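Local coordinates for Crh-like protein 5 (Neosartorya fumigata, PDB 6IBU) that couples chitinase and transglycosylase activities through its glycoside hydrolase family 16 domain, transferring chitin to 1,6-beta-glucan, or to chitin itself, in the fungal cell wall, at residues 52-55 against 56-60; 91-94 against 95-99; 162-165 against 166-169. All coordinates share one frame; numbering follows the deposited sequence.

Interaction 1 of 3, residues 52-55 against 56-60; sequences TVAK and QGDAP
The carboxylate of D58 binds A54 and K55, just past the end of strand 48-53. Its OD1 makes a salt bridge with NZ of K55 at 3.1 Å, using the syn lone pair of that oxygen, and the two side chains cross at about a right angle. K55 can reach it because CG stands between its own backbone N and carbonyl carbon (chi1 70°) and the chain bends again at chi2 and chi4, bringing NZ to the carboxylate of D58.

The hydrogen bonds divide between side chain and backbone. OD2 of D58 receives the backbone N of A54 at 3.0 Å, on its anti side and somewhat out of the carboxylate plane, and a weak second bond comes from the N of K55, 3.3 Å from the same OD2. Between the main chains, the N of D58 donates to O of K55 at 3.0 Å, closing a type II beta turn from K55 to D58 in which G57 has a positive phi of 88°. This turn reverses the chain where strand 48-53 of the GH16 beta-sandwich gives way to the connection leading to strand 61-64 of the other sheet.

The remaining contacts are carbon against carbonyl oxygen. CG of P60 lies 3.3 Å from O of T52, while CG2 of V53 approaches O of D58 at 3.8 Å. V53 and P60 also pack on S185 of strand 179-187, and the side chain of V53 lies about 5 Å from that of the chitin-binding W186.

Interaction 2 of 3, residues 91-94 against 95-99; sequences LESD and DLDEV
E92 and E98 face each other across the two-strand beta hairpin of 85-93 and 98-105, in the sheet of the GH16 beta-sandwich that holds the probable nucleophile. They form a non-hydrogen-bonded antiparallel pair, with CA of E92 4.4 Å from CA of E98, and send both side chains to the same face. E98 is probably that nucleophile, as in related GH16 enzymes. The two chains run obliquely to one another, their carboxylate planes turned 57° apart, and the aliphatic parts touch where CB of E92 lies 4.1 Å from CG of E98. With CG anti to its backbone N (chi1 -176°), E92 rises extended from the sheet, and its OE1 pairs with the chitin-binding R182 in a salt bridge. L96 lies alongside E92, pointing the same way, with CD2 of L96 3.6 Å from OE2 of E92.

L91 and V99 occupy the opposite face as a hydrogen-bonded pair, linked by N-H to O bonds in both directions, and CB of L91 lies 4.3 Å from CB of V99. Both pack on I144 of strand 140-146, which places this face in the interior between the sheets.

At the hairpin end a type I turn runs from S93 to L96. It is closed by the N of L96 donating to O of S93 at 3.0 Å, from well above the carbonyl plane, while the N of S93 donates to O of D97 at 2.9 Å in a nearly straight bond (170°). OD1 of D95 binds within the loop and also pairs with OG1 of T177 outside it. This OD1 takes OG of S93 at 2.6 Å from one face of the carboxylate and, from the opposite face, the backbone N of D97 at 3.2 Å, the latter bond completing an Asx turn.

Interaction 3 of 3, residues 162-165 against 166-169; sequences TLTY and NDAK
D167 keeps CG beside its own backbone N and opposite the carbonyl carbon (chi1 -68°), a torsion that carries the carboxylate back to T164 at the end of strand 158-164. The T164 and D167 side chains pass obliquely. The firm bond joins the backbone N of T164 to OD2 of D167, at 3.1 Å and nearly straight (165°). The amide arrives from above the carboxylate plane, well out of it. The position of OG1 of T164 against this carboxylate is doubtful.

L163 faces the other way from T164 along the strand. Its CG is anti to the backbone N (chi1 168°), and CD1 of L163 comes within 3.7 Å of CB of D167 and 3.9 Å of CB of A168, with the L163 and D167 side chains sliding past each other in opposite directions. Y115 of strand 110-116 also touches both L163 and A168, so this apolar patch continues into the neighbouring sheet.

The main chain coils tightly beyond T164. The N of A168 donates to O of Y165 at 3.3 Å, from above the carbonyl plane, and O of T164 receives two weak bonds from 166-169, from the N of D167 at 2.9 Å and from the N of A168. The Y165 ring meets that of F174. A168 then sits at the centre of an inverse gamma turn. Together these features describe a compact strand-end turn, with an aspartate carboxylate bound to the last strand amide, at the margin of the GH16 beta-sandwich.

How the interactions relate
Interactions 1 and 3 are turns at the ends of strands 48-53 and 158-164. Both strands belong to the same large antiparallel sheet, but the turns lie on opposite sides of the chain's centre, about 35 Å between centres. Each has an aspartate carboxylate accepting backbone N-H at or just past a strand end: A54 and, weakly, K55 in one, T164 in the other. Only interaction 1 adds a salt bridge. Interaction 2, in the other large sheet, lies deeper, about 9 Å from the chain's centre against 18 and 19 Å for the others. It pairs two strands through their backbones and carries E98, the probable nucleophile. Interactions 2 and 3 are about 6 Å apart at nearest atoms.

Interaction 1 of 3, residues 52-55 against 56-60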
ATOM      1  N   THR A  52     -14.764   5.248  -1.745  1.00 22.40           N
ATOM      2  CA  THR A  52     -15.558   5.815  -2.859  1.00 22.54           C
ATOM      3  C   THR A  52     -14.913   7.105  -3.341  1.00 21.15           C
ATOM      4  O   THR A  52     -14.668   7.979  -2.533  1.00 22.36           O
ATOM      5  CB  THR A  52     -17.011   6.049  -2.457  1.00 21.50           C
ATOM      6  OG1 THR A  52     -17.460   4.722  -2.215  1.00 21.91           O
ATOM      7  CG2 THR A  52     -17.795   6.749  -3.541  1.00 22.32           C
ATOM      8  N   VAL A  53     -14.651   7.194  -4.632  1.00 22.93           N
ATOM      9  CA  VAL A  53     -14.357   8.487  -5.307  1.00 26.34           C
ATOM     10  C   VAL A  53     -15.667   8.979  -5.947  1.00 28.46           C
ATOM     11  O   VAL A  53     -16.125   8.331  -6.911  1.00 29.93           O
ATOM     12  CB  VAL A  53     -13.229   8.263  -6.318  1.00 26.45           C
ATOM     13  CG1 VAL A  53     -12.972   9.502  -7.144  1.00 29.10           C
ATOM     14  CG2 VAL A  53     -11.964   7.807  -5.606  1.00 29.21           C
ATOM     15  N   ALA A  54     -16.313   9.999  -5.375  1.00 30.34           N
ATOM     16  CA  ALA A  54     -17.610  10.518  -5.883  1.00 34.69           C
ATOM     17  C   ALA A  54     -17.430  11.918  -6.469  1.00 36.53           C
ATOM     18  O   ALA A  54     -18.157  12.232  -7.421  1.00 42.46           O
ATOM     19  CB  ALA A  54     -18.666  10.523  -4.805  1.00 36.06           C
ATOM     20  N   LYS A  55     -16.524  12.727  -5.924  1.00 34.40           N
ATOM     21  CA  LYS A  55     -16.304  14.105  -6.411  1.00 36.25           C
ATOM     22  C   LYS A  55     -14.819  14.433  -6.317  1.00 34.62           C
ATOM     23  O   LYS A  55     -14.081  13.718  -5.620  1.00 31.76           O
ATOM     24  CB  LYS A  55     -17.148  15.097  -5.610  1.00 43.33           C
ATOM     25  CG  LYS A  55     -16.708  15.315  -4.167  1.00 46.97           C
ATOM     26  CD  LYS A  55     -17.892  15.557  -3.224  1.00 53.59           C
ATOM     27  CE  LYS A  55     -17.513  15.692  -1.761  1.00 57.39           C
ATOM     28  NZ  LYS A  55     -17.398  14.373  -1.084  1.00 59.07           N
ATOM     29  N   GLN A  56     -14.406  15.490  -7.004  1.00 32.34           N
ATOM     30  CA  GLN A  56     -12.995  15.910  -7.059  1.00 33.39           C
ATOM     31  C   GLN A  56     -12.526  16.125  -5.619  1.00 35.37           C
ATOM     32  O   GLN A  56     -13.321  16.624  -4.805  1.00 37.92           O
ATOM     33  CB  GLN A  56     -12.838  17.148  -7.935  1.00 33.23           C
ATOM     34  CG  GLN A  56     -11.390  17.604  -8.074  1.00 34.97           C
ATOM     35  CD  GLN A  56     -11.230  18.783  -9.007  1.00 36.60           C
ATOM     36  OE1 GLN A  56     -12.145  19.569  -9.220  1.00 40.32           O
ATOM     37  NE2 GLN A  56     -10.042  18.939  -9.560  1.00 38.48           N
ATOM     38  N   GLY A  57     -11.287  15.732  -5.321  1.00 35.91           N
ATOM     39  CA  GLY A  57     -10.691  15.834  -3.980  1.00 36.43           C
ATOM     40  C   GLY A  57     -10.979  14.622  -3.106  1.00 37.16           C
ATOM     41  O   GLY A  57     -10.329  14.543  -2.059  1.00 41.74           O
ATOM     42  N   ASP A  58     -11.876  13.708  -3.513  1.00 34.91           N
ATOM     43  CA  ASP A  58     -12.196  12.458  -2.764  1.00 35.78           C
ATOM     44  C   ASP A  58     -11.018  11.486  -2.855  1.00 34.30           C
ATOM     45  O   ASP A  58     -10.687  11.047  -3.967  1.00 36.75           O
ATOM     46  CB  ASP A  58     -13.444  11.733  -3.277  1.00 36.50           C
ATOM     47  CG  ASP A  58     -14.734  12.236  -2.660  1.00 36.71           C
ATOM     48  OD1 ASP A  58     -14.670  13.266  -1.941  1.00 35.51           O
ATOM     49  OD2 ASP A  58     -15.799  11.598  -2.908  1.00 39.11           O
ATOM     50  N   ALA A  59     -10.398  11.192  -1.718  1.00 29.71           N
ATOM     51  CA  ALA A  59      -9.235  10.295  -1.599  1.00 26.92           C
ATOM     52  C   ALA A  59      -9.362   9.545  -0.279  1.00 24.14           C
ATOM     53  O   ALA A  59      -8.512   9.636   0.604  1.00 23.21           O
ATOM     54  CB  ALA A  59      -7.971  11.106  -1.683  1.00 25.85           C
ATOM     55  N   PRO A  60     -10.444   8.778  -0.095  1.00 21.93           N
ATOM     56  CA  PRO A  60     -10.624   8.014   1.132  1.00 23.39           C
ATOM     57  C   PRO A  60      -9.457   7.042   1.367  1.00 22.52           C
ATOM     58  O   PRO A  60      -9.078   6.343   0.461  1.00 20.68           O
ATOM     59  CB  PRO A  60     -11.932   7.242   0.906  1.00 23.77           C
ATOM     60  CG  PRO A  60     -12.088   7.229  -0.603  1.00 23.18           C
ATOM     61  CD  PRO A  60     -11.514   8.554  -1.066  1.00 23.07           C
TER

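Interaction 2 of 3, residues 91-94 against 95-99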
ATOM      1  N   LEU A  91       2.481  -0.449   1.330  1.00 15.77           N
ATOM      2  CA  LEU A  91       3.334  -0.550   2.532  1.00 16.11           C
ATOM      3  C   LEU A  91       4.310   0.608   2.465  1.00 17.41           C
ATOM      4  O   LEU A  91       4.927   0.784   1.410  1.00 16.65           O
ATOM      5  CB  LEU A  91       4.052  -1.891   2.549  1.00 16.35           C
ATOM      6  CG  LEU A  91       3.135  -3.088   2.685  1.00 17.02           C
ATOM      7  CD1 LEU A  91       3.939  -4.378   2.693  1.00 17.52           C
ATOM      8  CD2 LEU A  91       2.293  -2.955   3.938  1.00 17.68           C
ATOM      9  N   GLU A  92       4.394   1.406   3.526  1.00 19.45           N
ATOM     10  CA  GLU A  92       5.235   2.620   3.501  1.00 22.26           C
ATOM     11  C   GLU A  92       5.909   2.806   4.853  1.00 21.72           C
ATOM     12  O   GLU A  92       5.216   2.724   5.883  1.00 20.01           O
ATOM     13  CB  GLU A  92       4.415   3.852   3.128  1.00 26.73           C
ATOM     14  CG  GLU A  92       5.261   5.103   3.000  1.00 32.45           C
ATOM     15  CD  GLU A  92       4.520   6.300   2.426  1.00 39.54           C
ATOM     16  OE1 GLU A  92       3.523   6.723   3.063  1.00 44.86           O
ATOM     17  OE2 GLU A  92       4.911   6.779   1.321  1.00 44.83           O
ATOM     18  N   SER A  93       7.194   3.144   4.815  1.00 20.02           N
ATOM     19  CA  SER A  93       7.990   3.485   6.007  1.00 20.30           C
ATOM     20  C   SER A  93       8.090   5.005   6.136  1.00 22.05           C
ATOM     21  O   SER A  93       7.817   5.733   5.165  1.00 19.00           O
ATOM     22  CB  SER A  93       9.344   2.854   5.932  1.00 20.05           C
ATOM     23  OG  SER A  93      10.273   3.721   5.301  1.00 19.86           O
ATOM     24  N   ASP A  94       8.513   5.454   7.311  1.00 24.80           N
ATOM     25  CA  ASP A  94       8.809   6.870   7.618  1.00 27.30           C
ATOM     26  C   ASP A  94      10.024   7.371   6.806  1.00 26.52           C
ATOM     27  O   ASP A  94      10.044   8.600   6.615  1.00 26.62           O
ATOM     28  CB  ASP A  94       8.906   7.045   9.135  1.00 32.22           C
ATOM     29  CG  ASP A  94       7.548   7.059   9.831  1.00 35.20           C
ATOM     30  OD1 ASP A  94       6.521   6.797   9.154  1.00 33.11           O
ATOM     31  OD2 ASP A  94       7.531   7.286  11.056  1.00 38.32           O
ATOM     32  N   ASP A  95      10.950   6.527   6.275  1.00 25.67           N
ATOM     33  CA  ASP A  95      12.030   7.014   5.350  1.00 25.83           C
ATOM     34  C   ASP A  95      11.606   6.817   3.892  1.00 24.08           C
ATOM     35  O   ASP A  95      12.362   7.088   2.992  1.00 20.99           O
ATOM     36  CB  ASP A  95      13.437   6.458   5.613  1.00 28.80           C
ATOM     37  CG  ASP A  95      13.660   4.979   5.347  1.00 31.09           C
ATOM     38  OD1 ASP A  95      12.766   4.317   4.811  1.00 31.28           O
ATOM     39  OD2 ASP A  95      14.752   4.494   5.701  1.00 34.68           O
ATOM     40  N   LEU A  96      10.341   6.506   3.685  1.00 24.17           N
ATOM     41  CA  LEU A  96       9.727   6.409   2.337  1.00 22.87           C
ATOM     42  C   LEU A  96      10.285   5.186   1.599  1.00 20.63           C
ATOM     43  O   LEU A  96      10.269   5.208   0.401  1.00 19.09           O
ATOM     44  CB  LEU A  96       9.951   7.706   1.558  1.00 24.29           C
ATOM     45  CG  LEU A  96       9.300   8.906   2.229  1.00 29.44           C
ATOM     46  CD1 LEU A  96       9.509  10.172   1.396  1.00 29.86           C
ATOM     47  CD2 LEU A  96       7.803   8.626   2.439  1.00 30.33           C
ATOM     48  N   ASP A  97      10.722   4.142   2.302  1.00 19.26           N
ATOM     49  CA  ASP A  97      10.733   2.786   1.717  1.00 19.38           C
ATOM     50  C   ASP A  97       9.272   2.459   1.414  1.00 20.22           C
ATOM     51  O   ASP A  97       8.381   2.924   2.131  1.00 18.17           O
ATOM     52  CB  ASP A  97      11.316   1.734   2.647  1.00 19.75           C
ATOM     53  CG  ASP A  97      12.840   1.743   2.731  1.00 21.12           C
ATOM     54  OD1 ASP A  97      13.487   2.305   1.824  1.00 18.75           O
ATOM     55  OD2 ASP A  97      13.367   1.190   3.730  1.00 21.45           O
ATOM     56  N   GLU A  98       9.017   1.714   0.356  1.00 20.28           N
ATOM     57  CA  GLU A  98       7.630   1.562  -0.071  1.00 21.20           C
ATOM     58  C   GLU A  98       7.476   0.381  -1.006  1.00 19.85           C
ATOM     59  O   GLU A  98       8.308   0.203  -1.858  1.00 19.29           O
ATOM     60  CB  GLU A  98       7.206   2.836  -0.772  1.00 24.59           C
ATOM     61  CG  GLU A  98       5.737   3.092  -0.638  1.00 28.29           C
ATOM     62  CD  GLU A  98       5.017   3.089  -1.969  1.00 34.30           C
ATOM     63  OE1 GLU A  98       4.305   4.085  -2.252  1.00 35.88           O
ATOM     64  OE2 GLU A  98       5.185   2.111  -2.745  1.00 40.23           O
ATOM     65  N   VAL A  99       6.390  -0.355  -0.831  1.00 18.50           N
ATOM     66  CA  VAL A  99       5.953  -1.464  -1.710  1.00 17.61           C
ATOM     67  C   VAL A  99       4.461  -1.249  -1.934  1.00 16.85           C
ATOM     68  O   VAL A  99       3.747  -0.996  -0.944  1.00 14.94           O
ATOM     69  CB  VAL A  99       6.238  -2.828  -1.061  1.00 17.70           C
ATOM     70  CG1 VAL A  99       5.691  -3.955  -1.905  1.00 18.53           C
ATOM     71  CG2 VAL A  99       7.722  -3.009  -0.797  1.00 17.85           C
TER

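Interaction 3 of 3, residues 162-165 against 166-169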
ATOM      1  N   THR A 162       9.122 -10.892  -8.045  1.00 15.26           N
ATOM      2  CA  THR A 162      10.122 -10.959  -6.956  1.00 16.04           C
ATOM      3  C   THR A 162      11.161  -9.856  -7.142  1.00 15.60           C
ATOM      4  O   THR A 162      11.781  -9.795  -8.204  1.00 15.49           O
ATOM      5  CB  THR A 162      10.815 -12.323  -6.918  1.00 17.27           C
ATOM      6  OG1 THR A 162       9.847 -13.344  -6.656  1.00 17.98           O
ATOM      7  CG2 THR A 162      11.879 -12.357  -5.847  1.00 18.22           C
ATOM      8  N   LEU A 163      11.347  -9.036  -6.119  1.00 16.12           N
ATOM      9  CA  LEU A 163      12.461  -8.068  -6.025  1.00 15.90           C
ATOM     10  C   LEU A 163      13.473  -8.634  -5.023  1.00 15.68           C
ATOM     11  O   LEU A 163      13.143  -8.734  -3.858  1.00 13.59           O
ATOM     12  CB  LEU A 163      11.910  -6.714  -5.579  1.00 16.02           C
ATOM     13  CG  LEU A 163      12.979  -5.714  -5.167  1.00 16.52           C
ATOM     14  CD1 LEU A 163      13.751  -5.282  -6.397  1.00 16.65           C
ATOM     15  CD2 LEU A 163      12.364  -4.548  -4.417  1.00 17.11           C
ATOM     16  N   THR A 164      14.646  -9.041  -5.487  1.00 16.78           N
ATOM     17  CA  THR A 164      15.733  -9.525  -4.599  1.00 18.91           C
ATOM     18  C   THR A 164      16.482  -8.294  -4.091  1.00 21.02           C
ATOM     19  O   THR A 164      16.466  -7.240  -4.753  1.00 22.99           O
ATOM     20  CB  THR A 164      16.643 -10.544  -5.291  1.00 18.35           C
ATOM     21  OG1 THR A 164      17.443  -9.833  -6.238  1.00 19.64           O
ATOM     22  CG2 THR A 164      15.855 -11.633  -5.979  1.00 18.54           C
ATOM     23  N   TYR A 165      17.071  -8.420  -2.921  1.00 23.96           N
ATOM     24  CA  TYR A 165      17.811  -7.340  -2.233  1.00 25.78           C
ATOM     25  C   TYR A 165      18.855  -6.763  -3.190  1.00 26.49           C
ATOM     26  O   TYR A 165      18.936  -5.537  -3.273  1.00 26.91           O
ATOM     27  CB  TYR A 165      18.365  -7.909  -0.931  1.00 28.15           C
ATOM     28  CG  TYR A 165      19.126  -6.929  -0.089  1.00 29.32           C
ATOM     29  CD1 TYR A 165      20.470  -6.705  -0.310  1.00 31.78           C
ATOM     30  CD2 TYR A 165      18.510  -6.263   0.955  1.00 31.35           C
ATOM     31  CE1 TYR A 165      21.184  -5.805   0.465  1.00 35.13           C
ATOM     32  CE2 TYR A 165      19.213  -5.370   1.751  1.00 33.93           C
ATOM     33  CZ  TYR A 165      20.547  -5.119   1.483  1.00 35.01           C
ATOM     34  OH  TYR A 165      21.253  -4.246   2.249  1.00 37.67           O
ATOM     35  N   ASN A 166      19.596  -7.610  -3.908  1.00 29.86           N
ATOM     36  CA  ASN A 166      20.642  -7.182  -4.878  1.00 31.82           C
ATOM     37  C   ASN A 166      20.009  -6.415  -6.046  1.00 31.38           C
ATOM     38  O   ASN A 166      20.679  -5.482  -6.536  1.00 32.16           O
ATOM     39  CB  ASN A 166      21.480  -8.343  -5.424  1.00 35.88           C
ATOM     40  CG  ASN A 166      22.202  -7.969  -6.708  1.00 40.30           C
ATOM     41  OD1 ASN A 166      21.708  -8.241  -7.804  1.00 48.63           O
ATOM     42  ND2 ASN A 166      23.329  -7.285  -6.596  1.00 36.97           N
ATOM     43  N   ASP A 167      18.803  -6.801  -6.484  1.00 30.35           N
ATOM     44  CA  ASP A 167      18.090  -6.195  -7.639  1.00 31.69           C
ATOM     45  C   ASP A 167      17.824  -4.716  -7.335  1.00 29.58           C
ATOM     46  O   ASP A 167      17.760  -3.898  -8.291  1.00 29.11           O
ATOM     47  CB  ASP A 167      16.739  -6.865  -7.951  1.00 36.25           C
ATOM     48  CG  ASP A 167      16.762  -8.296  -8.490  1.00 39.68           C
ATOM     49  OD1 ASP A 167      17.859  -8.724  -8.983  1.00 38.93           O
ATOM     50  OD2 ASP A 167      15.663  -8.987  -8.408  1.00 35.63           O
ATOM     51  N   ALA A 168      17.628  -4.365  -6.066  1.00 28.29           N
ATOM     52  CA  ALA A 168      17.240  -2.994  -5.660  1.00 28.86           C
ATOM     53  C   ALA A 168      18.496  -2.142  -5.407  1.00 29.82           C
ATOM     54  O   ALA A 168      18.744  -1.786  -4.238  1.00 29.59           O
ATOM     55  CB  ALA A 168      16.344  -3.076  -4.459  1.00 27.55           C
ATOM     56  N   LYS A 169      19.235  -1.820  -6.480  1.00 32.55           N
ATOM     57  CA  LYS A 169      20.530  -1.079  -6.473  1.00 33.25           C
ATOM     58  C   LYS A 169      21.417  -1.572  -5.322  1.00 31.83           C
ATOM     59  O   LYS A 169      21.720  -0.782  -4.403  1.00 30.83           O
ATOM     60  CB  LYS A 169      20.257   0.418  -6.382  1.00 36.51           C
ATOM     61  CG  LYS A 169      19.571   1.001  -7.610  1.00 41.34           C
ATOM     62  CD  LYS A 169      19.571   2.525  -7.630  1.00 48.70           C
ATOM     63  CE  LYS A 169      19.918   3.112  -8.987  1.00 54.99           C
ATOM     64  NZ  LYS A 169      19.393   4.490  -9.151  1.00 58.26           N
TER